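Local coordinates for protein acetyl-CoA acetyltransferase (Bacillus anthracis, PDB 3SS6) that probably catalyses the thiolase reaction, the reversible joining of two acetyl-CoA molecules into acetoacetyl-CoA with release of coenzyme A, at residues E168-T173 and Y325-K330. Residues are numbered along the deposited sequence; the frame is centred on the assembly and turned at random. Where two conformers were deposited one is given.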
ATOM      1  N   GLU A 168      15.575  15.645  32.102  1.00 27.92           N
ATOM      2  CA  GLU A 168      15.131  15.504  33.477  0.50 32.42           C
ATOM      3  C   GLU A 168      16.228  14.983  34.416  1.00 31.64           C
ATOM      4  O   GLU A 168      16.393  15.472  35.529  1.00 32.20           O
ATOM      5  CB  GLU A 168      13.907  14.591  33.534  0.50 34.83           C
ATOM      6  CG  GLU A 168      12.709  15.152  32.766  0.50 37.38           C
ATOM      7  CD  GLU A 168      11.729  14.079  32.302  0.50 40.81           C
ATOM      8  OE1 GLU A 168      11.926  12.890  32.645  0.50 43.20           O
ATOM      9  OE2 GLU A 168      10.760  14.427  31.588  0.50 40.01           O
ATOM     10  N   GLN A 169      16.974  13.988  33.950  1.00 30.30           N
ATOM     11  CA  GLN A 169      18.032  13.392  34.763  1.00 31.76           C
ATOM     12  C   GLN A 169      19.168  14.372  35.070  1.00 28.53           C
ATOM     13  O   GLN A 169      19.625  14.474  36.216  1.00 29.42           O
ATOM     14  CB  GLN A 169      18.573  12.132  34.080  1.00 35.67           C
ATOM     15  CG  GLN A 169      19.593  11.358  34.900  1.00 43.68           C
ATOM     16  CD  GLN A 169      19.893   9.987  34.310  1.00 49.27           C
ATOM     17  OE1 GLN A 169      19.009   9.327  33.755  1.00 51.38           O
ATOM     18  NE2 GLN A 169      21.145   9.553  34.424  1.00 50.14           N
ATOM     19  N   TYR A 170      19.616  15.096  34.050  1.00 26.39           N
ATOM     20  CA  TYR A 170      20.753  16.001  34.193  1.00 27.02           C
ATOM     21  C   TYR A 170      20.360  17.464  34.448  1.00 27.87           C
ATOM     22  O   TYR A 170      21.223  18.343  34.491  1.00 28.19           O
ATOM     23  CB  TYR A 170      21.673  15.882  32.969  1.00 25.89           C
ATOM     24  CG  TYR A 170      22.540  14.641  32.995  1.00 26.93           C
ATOM     25  CD1 TYR A 170      23.833  14.695  33.497  1.00 29.38           C
ATOM     26  CD2 TYR A 170      22.064  13.418  32.533  1.00 28.23           C
ATOM     27  CE1 TYR A 170      24.633  13.568  33.537  1.00 28.75           C
ATOM     28  CE2 TYR A 170      22.863  12.278  32.571  1.00 27.53           C
ATOM     29  CZ  TYR A 170      24.146  12.368  33.078  1.00 28.05           C
ATOM     30  OH  TYR A 170      24.965  11.259  33.131  1.00 29.03           O
ATOM     31  N   GLU A 171      19.066  17.704  34.639  1.00 27.88           N
ATOM     32  CA  GLU A 171      18.533  19.048  34.885  1.00 27.63           C
ATOM     33  C   GLU A 171      19.020  20.073  33.859  1.00 26.12           C
ATOM     34  O   GLU A 171      19.485  21.164  34.208  1.00 27.38           O
ATOM     35  CB  GLU A 171      18.830  19.505  36.317  1.00 34.09           C
ATOM     36  CG  GLU A 171      18.210  18.590  37.367  1.00 41.01           C
ATOM     37  CD  GLU A 171      18.472  19.057  38.787  1.00 49.43           C
ATOM     38  OE1 GLU A 171      18.061  20.186  39.133  1.00 53.37           O
ATOM     39  OE2 GLU A 171      19.092  18.292  39.556  1.00 51.49           O
ATOM     40  N   ILE A 172      18.887  19.702  32.590  1.00 21.49           N
ATOM     41  CA  ILE A 172      19.308  20.517  31.454  1.00 23.21           C
ATOM     42  C   ILE A 172      18.214  21.512  31.076  1.00 25.36           C
ATOM     43  O   ILE A 172      17.050  21.138  30.946  1.00 25.17           O
ATOM     44  CB  ILE A 172      19.608  19.613  30.251  1.00 23.92           C
ATOM     45  CG1 ILE A 172      20.698  18.607  30.625  1.00 24.43           C
ATOM     46  CG2 ILE A 172      20.033  20.432  29.049  1.00 22.13           C
ATOM     47  CD1 ILE A 172      20.916  17.517  29.580  1.00 21.16           C
ATOM     48  N   THR A 173      18.581  22.780  30.915  1.00 23.66           N
ATOM     49  CA  THR A 173      17.585  23.808  30.622  1.00 21.58           C
ATOM     50  C   THR A 173      17.336  23.996  29.127  1.00 21.67           C
ATOM     51  O   THR A 173      18.154  23.612  28.287  1.00 20.77           O
ATOM     52  CB  THR A 173      17.988  25.168  31.215  1.00 24.03           C
ATOM     53  OG1 THR A 173      19.125  25.667  30.506  1.00 21.98           O
ATOM     54  CG2 THR A 173      18.331  25.027  32.696  1.00 24.82           C
ATOM     55  N   TYR A 325      23.766  15.723  23.845  1.00 18.58           N
ATOM     56  CA  TYR A 325      25.147  16.186  23.886  1.00 17.91           C
ATOM     57  C   TYR A 325      25.472  16.789  25.265  1.00 19.64           C
ATOM     58  O   TYR A 325      26.515  16.505  25.866  1.00 18.05           O
ATOM     59  CB  TYR A 325      25.456  17.215  22.784  1.00 18.31           C
ATOM     60  CG  TYR A 325      26.761  17.876  23.127  1.00 18.59           C
ATOM     61  CD1 TYR A 325      27.957  17.210  22.919  1.00 18.84           C
ATOM     62  CD2 TYR A 325      26.794  19.112  23.765  1.00 20.52           C
ATOM     63  CE1 TYR A 325      29.160  17.764  23.301  1.00 20.08           C
ATOM     64  CE2 TYR A 325      28.004  19.682  24.147  1.00 19.67           C
ATOM     65  CZ  TYR A 325      29.178  18.993  23.914  1.00 21.64           C
ATOM     66  OH  TYR A 325      30.385  19.535  24.291  1.00 23.22           O
ATOM     67  N   LEU A 326      24.576  17.634  25.763  1.00 17.06           N
ATOM     68  CA  LEU A 326      24.797  18.302  27.043  1.00 18.18           C
ATOM     69  C   LEU A 326      24.959  17.316  28.198  1.00 20.32           C
ATOM     70  O   LEU A 326      25.771  17.542  29.097  1.00 20.42           O
ATOM     71  CB  LEU A 326      23.681  19.310  27.322  1.00 20.96           C
ATOM     72  CG  LEU A 326      23.824  20.599  26.503  1.00 19.74           C
ATOM     73  CD1 LEU A 326      22.485  21.311  26.353  1.00 20.74           C
ATOM     74  CD2 LEU A 326      24.851  21.527  27.158  1.00 23.54           C
ATOM     75  N   ALA A 327      24.205  16.217  28.167  1.00 19.85           N
ATOM     76  CA  ALA A 327      24.340  15.200  29.209  1.00 18.68           C
ATOM     77  C   ALA A 327      25.744  14.608  29.186  1.00 19.08           C
ATOM     78  O   ALA A 327      26.360  14.421  30.232  1.00 23.55           O
ATOM     79  CB  ALA A 327      23.288  14.101  29.042  1.00 20.79           C
ATOM     80  N   VAL A 328      26.247  14.312  27.994  1.00 16.12           N
ATOM     81  CA  VAL A 328      27.609  13.793  27.855  1.00 16.30           C
ATOM     82  C   VAL A 328      28.632  14.822  28.326  1.00 18.92           C
ATOM     83  O   VAL A 328      29.552  14.496  29.073  1.00 19.52           O
ATOM     84  CB  VAL A 328      27.920  13.396  26.401  1.00 17.76           C
ATOM     85  CG1 VAL A 328      29.374  12.987  26.257  1.00 17.45           C
ATOM     86  CG2 VAL A 328      27.011  12.247  25.966  1.00 18.55           C
ATOM     87  N   GLU A 329      28.463  16.066  27.891  1.00 19.05           N
ATOM     88  CA  GLU A 329      29.358  17.145  28.320  1.00 21.29           C
ATOM     89  C   GLU A 329      29.427  17.285  29.843  1.00 23.75           C
ATOM     90  O   GLU A 329      30.507  17.420  30.421  1.00 24.92           O
ATOM     91  CB  GLU A 329      28.939  18.472  27.690  1.00 20.05           C
ATOM     92  CG  GLU A 329      29.859  19.631  28.065  1.00 21.57           C
ATOM     93  CD  GLU A 329      29.424  20.938  27.442  1.00 21.05           C
ATOM     94  OE1 GLU A 329      29.833  21.209  26.295  1.00 20.58           O
ATOM     95  OE2 GLU A 329      28.674  21.687  28.109  1.00 25.29           O
ATOM     96  N   LYS A 330      28.267  17.260  30.494  1.00 20.20           N
ATOM     97  CA  LYS A 330      28.200  17.354  31.947  1.00 20.66           C
ATOM     98  C   LYS A 330      28.795  16.132  32.633  1.00 22.82           C
ATOM     99  O   LYS A 330      29.528  16.263  33.611  1.00 25.78           O
ATOM    100  CB  LYS A 330      26.754  17.571  32.402  1.00 23.30           C
ATOM    101  CG  LYS A 330      26.183  18.916  31.952  1.00 30.09           C
ATOM    102  CD  LYS A 330      24.695  19.023  32.240  1.00 33.44           C
ATOM    103  CE  LYS A 330      24.120  20.326  31.708  1.00 34.24           C
ATOM    104  NZ  LYS A 330      24.772  21.513  32.315  1.00 36.42           N
TER
HETATM  105  O   HOH W   1      21.939  22.395  33.678  1.00 48.67           O
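The ring of Tyr170 turns one face to helix 322-332 and receives the methyl of Ala327 there: CB sits 4.0 Å from the ring centroid and 21° off the ring normal, a CH-pi contact displaced toward the rim, with CD2 the nearest ring atom. Lys330 CB approaches the same ring obliquely, 4.2 Å from Tyr170 CD1. Beyond the segments, the Tyr170 hydroxyl is hydrogen-bonded to Glu331, which ties the far end of the ring to the same helix.

Ile172 carries the second half of the contact. With CG1 anti to the carbonyl carbon (chi1 -58°) and chi2 extended, its CD1 reaches the helix backbone, 3.8 Å from Ala327 N. The other branch, CG2, meets Leu326 CD1 at 3.7 Å, the two side chains crossing obliquely. Lys330 passes over this apolar patch, its CE 4.0 Å from Ile172 CG1. A bend at chi4 (-60°) then turns NZ toward a salt bridge with Glu176, and NZ gives a weak hydrogen bond to a water, which in turn donates to Glu171 O at 2.8 Å.

No direct hydrogen bond joins the two segments, so apart from this water link the contact between them is apolar. The positive phi of Glu171 marks the exit from helix 159-170, and Thr173 N-caps helix 174-194, whose Gln177 touches both Ile172 and Leu326. The arrangement is thus the turn linking two consecutive helices, 159-170 and 174-194, laid against helix 322-332, one place where the N-terminal thiolase region meets the C-terminal one within the layered alpha/beta thiolase fold.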